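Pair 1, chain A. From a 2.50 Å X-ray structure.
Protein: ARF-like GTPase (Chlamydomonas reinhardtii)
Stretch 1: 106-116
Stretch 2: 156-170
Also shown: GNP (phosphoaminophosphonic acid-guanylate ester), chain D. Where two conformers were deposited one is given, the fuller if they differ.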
# COMPACT_ATOMS: atom_id res chain seq x y z
N LYS A 106 8.64 3.52 8.51
CA LYS A 106 8.43 2.97 7.19
C LYS A 106 7.58 3.93 6.35
O LYS A 106 6.61 4.56 6.85
CB LYS A 106 7.75 1.62 7.28
CG LYS A 106 8.66 0.53 7.84
CD LYS A 106 7.93 -0.78 8.02
CE LYS A 106 8.81 -1.85 8.67
NZ LYS A 106 8.01 -3.08 8.94
N PRO A 107 7.94 4.10 5.07
CA PRO A 107 7.27 5.07 4.25
C PRO A 107 5.93 4.55 3.68
O PRO A 107 5.74 3.30 3.58
CB PRO A 107 8.26 5.31 3.15
CG PRO A 107 9.04 4.09 3.03
CD PRO A 107 9.16 3.59 4.43
N ILE A 108 5.03 5.50 3.38
CA ILE A 108 3.69 5.23 2.85
C ILE A 108 3.46 5.99 1.54
O ILE A 108 3.59 7.21 1.44
CB ILE A 108 2.55 5.72 3.73
CG1 ILE A 108 2.88 5.72 5.19
CG2 ILE A 108 1.31 4.83 3.56
CD1 ILE A 108 3.13 4.37 5.66
N CYS A 109 3.15 5.26 0.50
CA CYS A 109 2.78 5.87 -0.74
C CYS A 109 1.25 5.85 -0.78
O CYS A 109 0.66 4.81 -0.73
CB CYS A 109 3.38 5.08 -1.87
SG CYS A 109 2.76 5.58 -3.46
N ILE A 110 0.62 7.01 -0.78
CA ILE A 110 -0.81 7.09 -0.71
C ILE A 110 -1.31 7.41 -2.10
O ILE A 110 -0.93 8.43 -2.69
CB ILE A 110 -1.25 8.18 0.27
CG1 ILE A 110 -0.70 7.85 1.68
CG2 ILE A 110 -2.78 8.31 0.30
CD1 ILE A 110 -0.49 9.02 2.60
N PHE A 111 -2.13 6.53 -2.66
CA PHE A 111 -2.69 6.80 -3.97
C PHE A 111 -4.10 7.32 -3.83
O PHE A 111 -4.97 6.68 -3.28
CB PHE A 111 -2.69 5.54 -4.81
CG PHE A 111 -1.35 5.19 -5.39
CD1 PHE A 111 -0.78 6.00 -6.30
CD2 PHE A 111 -0.72 4.01 -5.09
CE1 PHE A 111 0.43 5.68 -6.88
CE2 PHE A 111 0.49 3.65 -5.67
CZ PHE A 111 1.08 4.49 -6.55
N ALA A 112 -4.33 8.53 -4.31
CA ALA A 112 -5.68 9.11 -4.30
C ALA A 112 -6.33 8.62 -5.58
O ALA A 112 -6.28 9.30 -6.60
CB ALA A 112 -5.62 10.65 -4.29
N ASN A 113 -6.91 7.44 -5.51
CA ASN A 113 -7.37 6.73 -6.71
C ASN A 113 -8.74 7.21 -7.26
O ASN A 113 -9.50 7.92 -6.61
CB ASN A 113 -7.40 5.24 -6.42
CG ASN A 113 -7.59 4.41 -7.66
OD1 ASN A 113 -7.05 4.73 -8.74
ND2 ASN A 113 -8.37 3.35 -7.54
N LYS A 114 -9.01 6.85 -8.50
CA LYS A 114 -10.33 7.10 -9.15
C LYS A 114 -10.49 8.56 -9.57
O LYS A 114 -11.56 9.12 -9.47
CB LYS A 114 -11.47 6.65 -8.23
CG LYS A 114 -11.34 5.19 -7.72
CD LYS A 114 -12.71 4.55 -7.46
CE LYS A 114 -12.63 3.22 -6.76
NZ LYS A 114 -13.94 2.72 -6.24
N GLN A 115 -9.42 9.16 -10.09
CA GLN A 115 -9.43 10.55 -10.53
C GLN A 115 -10.18 10.76 -11.83
O GLN A 115 -10.34 11.90 -12.25
CB GLN A 115 -8.02 11.09 -10.68
CG GLN A 115 -7.21 11.17 -9.39
CD GLN A 115 -7.65 12.28 -8.46
OE1 GLN A 115 -7.96 13.34 -8.92
NE2 GLN A 115 -7.63 12.03 -7.17
N ASP A 116 -10.62 9.68 -12.47
CA ASP A 116 -11.56 9.78 -13.62
C ASP A 116 -12.97 10.08 -13.17
O ASP A 116 -13.80 10.54 -13.95
CB ASP A 116 -11.58 8.48 -14.42
CG ASP A 116 -11.98 7.27 -13.55
OD1 ASP A 116 -11.42 7.06 -12.40
OD2 ASP A 116 -12.87 6.51 -14.01
N HIS A 156 0.76 6.64 -15.77
CA HIS A 156 2.14 6.79 -15.35
C HIS A 156 2.30 7.20 -13.90
O HIS A 156 3.34 6.95 -13.31
CB HIS A 156 2.87 7.79 -16.26
CG HIS A 156 2.46 9.24 -16.06
ND1 HIS A 156 3.02 10.03 -15.11
CD2 HIS A 156 1.49 10.02 -16.71
CE1 HIS A 156 2.45 11.26 -15.16
NE2 HIS A 156 1.52 11.25 -16.13
N ARG A 157 1.27 7.83 -13.33
CA ARG A 157 1.28 8.21 -11.91
C ARG A 157 1.53 6.99 -10.99
O ARG A 157 2.11 7.13 -9.92
CB ARG A 157 -0.02 8.92 -11.50
CG ARG A 157 -0.35 10.28 -12.15
CD ARG A 157 -1.83 10.27 -12.59
NE ARG A 157 -2.70 11.39 -12.24
CZ ARG A 157 -4.03 11.38 -12.40
NH1 ARG A 157 -4.67 10.29 -12.90
NH2 ARG A 157 -4.74 12.46 -12.06
N LEU A 158 1.10 5.81 -11.40
CA LEU A 158 1.29 4.62 -10.55
C LEU A 158 2.78 4.26 -10.34
O LEU A 158 3.21 4.10 -9.19
CB LEU A 158 0.56 3.39 -11.08
CG LEU A 158 -0.94 3.55 -11.31
CD1 LEU A 158 -1.50 2.26 -11.90
CD2 LEU A 158 -1.68 4.00 -10.06
N ARG A 159 3.54 4.16 -11.43
CA ARG A 159 5.01 3.99 -11.32
C ARG A 159 5.68 5.17 -10.64
O ARG A 159 6.61 4.99 -9.85
CB ARG A 159 5.68 3.73 -12.69
CG ARG A 159 5.51 2.31 -13.25
CD ARG A 159 6.47 1.36 -12.55
NE ARG A 159 6.15 -0.05 -12.76
CZ ARG A 159 6.96 -1.08 -12.48
NH1 ARG A 159 8.17 -0.88 -11.96
NH2 ARG A 159 6.56 -2.32 -12.73
N ASP A 160 5.22 6.39 -10.92
CA ASP A 160 5.77 7.56 -10.23
C ASP A 160 5.69 7.36 -8.73
O ASP A 160 6.66 7.53 -7.99
CB ASP A 160 5.06 8.82 -10.62
CG ASP A 160 5.32 9.23 -12.07
OD1 ASP A 160 6.24 8.66 -12.74
OD2 ASP A 160 4.57 10.14 -12.56
N GLY A 161 4.54 6.93 -8.26
CA GLY A 161 4.35 6.67 -6.83
C GLY A 161 5.25 5.55 -6.37
O GLY A 161 5.95 5.70 -5.39
N LEU A 162 5.30 4.46 -7.13
CA LEU A 162 6.20 3.35 -6.79
C LEU A 162 7.66 3.79 -6.73
O LEU A 162 8.37 3.43 -5.81
CB LEU A 162 6.02 2.18 -7.76
CG LEU A 162 6.73 0.90 -7.40
CD1 LEU A 162 6.30 0.42 -6.04
CD2 LEU A 162 6.46 -0.17 -8.44
N LYS A 163 8.09 4.62 -7.68
CA LYS A 163 9.49 5.07 -7.73
C LYS A 163 9.83 5.96 -6.53
O LYS A 163 10.93 5.89 -6.02
CB LYS A 163 9.78 5.88 -8.99
CG LYS A 163 10.16 5.05 -10.20
CD LYS A 163 10.16 5.85 -11.52
CE LYS A 163 10.83 5.05 -12.63
NZ LYS A 163 12.34 4.96 -12.48
N TRP A 164 8.90 6.81 -6.12
CA TRP A 164 9.11 7.59 -4.91
C TRP A 164 9.25 6.65 -3.71
O TRP A 164 10.10 6.86 -2.86
CB TRP A 164 7.97 8.54 -4.68
CG TRP A 164 8.10 9.22 -3.36
CD1 TRP A 164 8.86 10.37 -3.06
CD2 TRP A 164 7.55 8.80 -2.10
NE1 TRP A 164 8.77 10.66 -1.73
CE2 TRP A 164 8.01 9.75 -1.10
CE3 TRP A 164 6.74 7.80 -1.72
CZ2 TRP A 164 7.65 9.66 0.20
CZ3 TRP A 164 6.39 7.70 -0.38
CH2 TRP A 164 6.86 8.61 0.56
N LEU A 165 8.42 5.61 -3.63
CA LEU A 165 8.46 4.71 -2.48
C LEU A 165 9.80 3.99 -2.46
O LEU A 165 10.48 3.94 -1.43
CB LEU A 165 7.39 3.62 -2.57
CG LEU A 165 6.49 3.29 -1.40
CD1 LEU A 165 6.02 1.85 -1.50
CD2 LEU A 165 7.09 3.61 -0.08
N VAL A 166 10.15 3.43 -3.61
CA VAL A 166 11.33 2.59 -3.68
C VAL A 166 12.57 3.43 -3.40
O VAL A 166 13.46 2.99 -2.68
CB VAL A 166 11.42 1.82 -5.02
CG1 VAL A 166 12.79 1.17 -5.13
CG2 VAL A 166 10.28 0.78 -5.09
N GLY A 167 12.58 4.64 -3.91
CA GLY A 167 13.67 5.57 -3.64
C GLY A 167 13.76 5.93 -2.17
O GLY A 167 14.85 6.11 -1.63
N THR A 168 12.63 6.04 -1.51
CA THR A 168 12.67 6.32 -0.09
C THR A 168 13.19 5.14 0.65
O THR A 168 14.05 5.30 1.51
CB THR A 168 11.29 6.71 0.43
OG1 THR A 168 10.84 7.85 -0.31
CG2 THR A 168 11.31 7.08 1.82
N VAL A 169 12.71 3.93 0.32
CA VAL A 169 13.25 2.71 0.96
C VAL A 169 14.76 2.61 0.64
O VAL A 169 15.54 2.40 1.52
CB VAL A 169 12.51 1.46 0.52
CG1 VAL A 169 13.18 0.18 1.09
CG2 VAL A 169 11.06 1.58 0.96
N ASP A 170 15.14 2.86 -0.61
CA ASP A 170 16.52 2.74 -1.00
C ASP A 170 17.44 3.61 -0.17
O ASP A 170 18.46 3.17 0.27
CB ASP A 170 16.71 3.09 -2.46
CG ASP A 170 18.17 3.02 -2.88
OD1 ASP A 170 18.75 1.91 -2.79
OD2 ASP A 170 18.73 4.05 -3.27
PG GNP D . -11.05 -5.23 -1.81
O1G GNP D . -10.34 -6.42 -2.65
O2G GNP D . -10.05 -4.56 -0.81
O3G GNP D . -12.33 -5.83 -1.20
N3B GNP D . -11.39 -3.99 -2.92
PB GNP D . -10.12 -3.44 -3.89
O1B GNP D . -9.08 -4.61 -4.30
O2B GNP D . -9.47 -2.32 -3.13
O3A GNP D . -10.92 -2.85 -5.13
PA GNP D . -10.83 -3.28 -6.65
O1A GNP D . -11.49 -4.61 -6.62
O2A GNP D . -9.42 -3.09 -7.09
O5' GNP D . -11.76 -2.15 -7.27
C5' GNP D . -13.06 -1.90 -6.69
C4' GNP D . -14.04 -1.34 -7.76
O4' GNP D . -13.49 -0.07 -8.17
C3' GNP D . -14.07 -2.13 -9.05
O3' GNP D . -15.25 -1.90 -9.81
C2' GNP D . -13.00 -1.51 -9.88
O2' GNP D . -13.17 -1.66 -11.26
C1' GNP D . -13.21 -0.07 -9.56
N9 GNP D . -12.08 0.82 -9.83
C8 GNP D . -10.82 0.60 -9.44
N7 GNP D . -10.04 1.63 -9.78
C5 GNP D . -10.80 2.53 -10.41
C6 GNP D . -10.53 3.83 -11.04
O6 GNP D . -9.39 4.33 -11.06
N1 GNP D . -11.56 4.47 -11.57
C2 GNP D . -12.83 3.96 -11.56
N2 GNP D . -13.78 4.69 -12.14
N3 GNP D . -13.16 2.76 -11.00
C4 GNP D . -12.16 2.00 -10.45

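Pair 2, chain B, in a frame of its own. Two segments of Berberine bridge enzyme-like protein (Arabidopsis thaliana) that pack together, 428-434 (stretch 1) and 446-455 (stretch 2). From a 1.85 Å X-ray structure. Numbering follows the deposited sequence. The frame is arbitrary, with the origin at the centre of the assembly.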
# COMPACT_ATOMS: atom_id res chain seq x y z
N GLN B 428 1.88 -3.59 -11.71
CA GLN B 428 3.05 -3.56 -10.86
C GLN B 428 4.07 -4.58 -11.33
O GLN B 428 3.74 -5.72 -11.59
CB GLN B 428 2.68 -3.84 -9.39
CG GLN B 428 3.86 -3.82 -8.43
CD GLN B 428 3.54 -4.38 -7.06
OE1 GLN B 428 2.46 -4.94 -6.83
NE2 GLN B 428 4.49 -4.24 -6.13
N TYR B 429 5.31 -4.15 -11.45
CA TYR B 429 6.43 -5.04 -11.72
C TYR B 429 7.26 -5.15 -10.45
O TYR B 429 7.84 -4.17 -9.99
CB TYR B 429 7.30 -4.51 -12.87
CG TYR B 429 6.59 -3.60 -13.86
CD1 TYR B 429 6.45 -2.23 -13.61
CD2 TYR B 429 6.08 -4.10 -15.06
CE1 TYR B 429 5.82 -1.40 -14.52
CE2 TYR B 429 5.44 -3.28 -15.96
CZ TYR B 429 5.31 -1.93 -15.69
OH TYR B 429 4.69 -1.10 -16.60
N VAL B 430 7.30 -6.34 -9.86
CA VAL B 430 7.99 -6.51 -8.58
C VAL B 430 8.85 -7.78 -8.58
O VAL B 430 8.42 -8.84 -9.01
CB VAL B 430 6.98 -6.52 -7.40
CG1 VAL B 430 5.86 -7.52 -7.65
CG2 VAL B 430 7.67 -6.77 -6.07
N ALA B 431 10.10 -7.65 -8.15
CA ALA B 431 10.97 -8.81 -8.07
C ALA B 431 11.24 -9.11 -6.60
O ALA B 431 11.59 -8.21 -5.84
CB ALA B 431 12.27 -8.57 -8.83
N TYR B 432 11.05 -10.36 -6.21
CA TYR B 432 11.34 -10.82 -4.86
C TYR B 432 12.61 -11.64 -4.86
O TYR B 432 12.97 -12.26 -5.86
CB TYR B 432 10.17 -11.64 -4.30
CG TYR B 432 8.92 -10.83 -4.08
CD1 TYR B 432 7.99 -10.64 -5.10
CD2 TYR B 432 8.66 -10.24 -2.85
CE1 TYR B 432 6.85 -9.88 -4.90
CE2 TYR B 432 7.52 -9.50 -2.64
CZ TYR B 432 6.62 -9.31 -3.67
OH TYR B 432 5.50 -8.55 -3.45
N TRP B 433 13.32 -11.63 -3.73
CA TRP B 433 14.48 -12.48 -3.58
C TRP B 433 14.70 -12.80 -2.10
O TRP B 433 14.23 -12.08 -1.23
CB TRP B 433 15.73 -11.83 -4.20
CG TRP B 433 16.24 -10.56 -3.55
CD1 TRP B 433 17.14 -10.46 -2.53
CD2 TRP B 433 15.91 -9.22 -3.93
NE1 TRP B 433 17.38 -9.13 -2.23
CE2 TRP B 433 16.63 -8.35 -3.07
CE3 TRP B 433 15.06 -8.66 -4.89
CZ2 TRP B 433 16.54 -6.97 -3.16
CZ3 TRP B 433 14.97 -7.28 -4.97
CH2 TRP B 433 15.70 -6.45 -4.11
N ARG B 434 15.40 -13.90 -1.83
CA ARG B 434 15.64 -14.32 -0.45
C ARG B 434 16.59 -13.35 0.25
O ARG B 434 17.57 -12.90 -0.34
CB ARG B 434 16.21 -15.75 -0.42
CG ARG B 434 15.25 -16.80 -0.94
CD ARG B 434 15.83 -18.21 -0.81
NE ARG B 434 16.14 -18.57 0.57
CZ ARG B 434 15.27 -19.12 1.42
NH1 ARG B 434 14.02 -19.37 1.05
NH2 ARG B 434 15.66 -19.41 2.66
N LYS B 446 21.09 -7.44 -9.85
CA LYS B 446 20.45 -8.00 -11.03
C LYS B 446 18.92 -7.92 -10.96
O LYS B 446 18.24 -7.89 -11.99
CB LYS B 446 20.91 -9.45 -11.24
CG LYS B 446 20.42 -10.44 -10.18
CD LYS B 446 21.17 -11.77 -10.27
CE LYS B 446 20.80 -12.72 -9.13
NZ LYS B 446 21.81 -13.81 -8.93
N TYR B 447 18.39 -7.89 -9.74
CA TYR B 447 16.95 -7.78 -9.51
C TYR B 447 16.45 -6.36 -9.75
O TYR B 447 15.41 -6.14 -10.39
CB TYR B 447 16.61 -8.21 -8.08
CG TYR B 447 17.00 -9.63 -7.71
CD1 TYR B 447 16.38 -10.72 -8.30
CD2 TYR B 447 17.96 -9.88 -6.73
CE1 TYR B 447 16.72 -12.03 -7.95
CE2 TYR B 447 18.30 -11.18 -6.37
CZ TYR B 447 17.68 -12.24 -6.98
OH TYR B 447 18.00 -13.53 -6.65
N LEU B 448 17.18 -5.39 -9.23
CA LEU B 448 16.91 -3.98 -9.49
C LEU B 448 16.93 -3.72 -10.99
O LEU B 448 15.97 -3.17 -11.55
CB LEU B 448 17.95 -3.09 -8.79
CG LEU B 448 17.62 -2.56 -7.40
CD1 LEU B 448 16.88 -3.59 -6.57
CD2 LEU B 448 18.87 -2.13 -6.69
N LYS B 449 18.02 -4.15 -11.64
CA LYS B 449 18.17 -3.99 -13.08
C LYS B 449 17.02 -4.61 -13.84
O LYS B 449 16.55 -4.02 -14.81
CB LYS B 449 19.49 -4.59 -13.56
CG LYS B 449 20.73 -3.79 -13.14
CD LYS B 449 22.03 -4.39 -13.66
CE LYS B 449 23.22 -3.66 -13.08
NZ LYS B 449 23.14 -3.59 -11.59
N TRP B 450 16.59 -5.79 -13.40
CA TRP B 450 15.47 -6.49 -14.03
C TRP B 450 14.20 -5.64 -13.98
O TRP B 450 13.53 -5.45 -15.00
CB TRP B 450 15.21 -7.86 -13.36
CG TRP B 450 14.15 -8.63 -14.10
CD1 TRP B 450 14.34 -9.46 -15.17
CD2 TRP B 450 12.73 -8.58 -13.88
NE1 TRP B 450 13.13 -9.96 -15.61
CE2 TRP B 450 12.13 -9.43 -14.83
CE3 TRP B 450 11.91 -7.92 -12.96
CZ2 TRP B 450 10.74 -9.63 -14.89
CZ3 TRP B 450 10.53 -8.12 -13.02
CH2 TRP B 450 9.96 -8.97 -13.98
N VAL B 451 13.89 -5.13 -12.79
CA VAL B 451 12.69 -4.34 -12.58
C VAL B 451 12.77 -3.01 -13.33
O VAL B 451 11.78 -2.53 -13.90
CB VAL B 451 12.45 -4.08 -11.06
CG1 VAL B 451 11.25 -3.18 -10.84
CG2 VAL B 451 12.25 -5.39 -10.33
N ASP B 452 13.96 -2.41 -13.36
CA ASP B 452 14.17 -1.15 -14.09
C ASP B 452 13.97 -1.34 -15.60
O ASP B 452 13.42 -0.47 -16.28
CB ASP B 452 15.57 -0.59 -13.79
CG ASP B 452 15.78 0.83 -14.33
OD1 ASP B 452 15.32 1.80 -13.67
OD2 ASP B 452 16.40 0.99 -15.41
N SER B 453 14.40 -2.49 -16.11
CA SER B 453 14.44 -2.74 -17.55
C SER B 453 13.06 -2.97 -18.16
O SER B 453 12.77 -2.48 -19.25
CB SER B 453 15.35 -3.93 -17.85
OG SER B 453 15.53 -4.10 -19.24
N VAL B 454 12.20 -3.70 -17.45
CA VAL B 454 10.85 -3.96 -17.94
C VAL B 454 10.03 -2.67 -17.88
O VAL B 454 9.23 -2.39 -18.76
CB VAL B 454 10.14 -5.13 -17.14
CG1 VAL B 454 10.00 -4.82 -15.65
CG2 VAL B 454 8.77 -5.45 -17.73
N TYR B 455 10.27 -1.87 -16.84
CA TYR B 455 9.61 -0.58 -16.68
C TYR B 455 9.97 0.36 -17.82
O TYR B 455 9.10 0.99 -18.43
CB TYR B 455 10.00 0.03 -15.34
CG TYR B 455 9.44 1.40 -15.01
CD1 TYR B 455 10.12 2.56 -15.37
CD2 TYR B 455 8.27 1.54 -14.27
CE1 TYR B 455 9.63 3.82 -15.04
CE2 TYR B 455 7.78 2.79 -13.93
CZ TYR B 455 8.46 3.92 -14.32
OH TYR B 455 7.97 5.16 -13.98

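In both pairs a single strand lies against a helix that runs almost opposite to it: the angle between their N-to-C directions is 169° in pair 1 and 167° in pair 2, and the axes approach to 8.4 and 8.2 Å. The N, CA and C atoms of 14 central residues superpose with an RMSD of 0.6 Å. The buried areas are also alike, 488 and 508 Å², and no hydrogen bond crosses either interface. The helix backbones are engaged in their own i to i+4 bonds, and what joins helix to strand is the fit of largely apolar side chains.

A strand turns alternate side chains to opposite sides. Pro A107, Cys A109 and Phe A111 therefore point toward the helix, as do their counterparts Tyr B429, Ala B431 and Trp B433, while Ile A108 and Ile A110, matching Val B430 and Tyr B432, point away.

The middle of the strand lies close to the helix, and a small residue suits it. In pair 1 Cys A109 CB rests 3.6 Å from Leu A165 CG; in pair 2 Ala B431 CB sits 3.5 Å from Val B451 CG2, Leu A165 and Val B451 being matched. The matched tryptophans, Trp A164 and Trp B450, both in the t rotamer, have side-chain centres only 0.6 Å apart after superposition. Each brings a ring carbon near this small residue: Cys A109 CB is 4.3 Å from Trp A164 CZ3, and Ala B431 CB is 4.2 Å from Trp B450 CE3.

The sharpest difference is at Gly A161, matched with Tyr B447. In pair 1 the ring of Phe A111 comes up to the helix backbone, with CZ 3.9 Å from Gly A161 CA and 3.4 Å from Leu A158 O. A CB modelled on the glycine would stand 2.6 Å from Phe A111 CE1, a clash, so the absence of a side chain makes room for the ring. Leu A158 CD2 covers one face of that ring, 4.2 Å from Phe A111 CE1. In pair 2 the helix carries a large ring here, and the strand's aromatic residue takes a different rotamer: Trp B433 has chi1 in p, Phe A111 in m. Trp B433 CB lies over the face of the Tyr B447 ring, 3.4 Å from its CZ. The tyrosine ring and the five-membered ring of the tryptophan are nearly parallel, with planes at 4°, but slid apart so that they barely overlap. The space is filled by the CB of Trp B433 over the tyrosine face and by these two offset rings, and Leu B448 CD1 adds a contact 4.0 Å from Trp B433 CH2.

At the other end, Pro A107 offers a compact ring, its CG 3.7 Å from Leu A165 CD2 and 3.8 Å from Val A169 CG2, while its CB is 3.8 Å from Thr A168 CG2. Tyr B429 meets the positions matching Thr A168 and Val A169 with a larger side chain: its CB is 3.9 Å from Val B454 CG1, and its CE1 is 3.8 Å from Tyr B455 CD2. Tyr B455 matches Val A169, so a small apolar pair in one protein corresponds to two aromatic residues in the other.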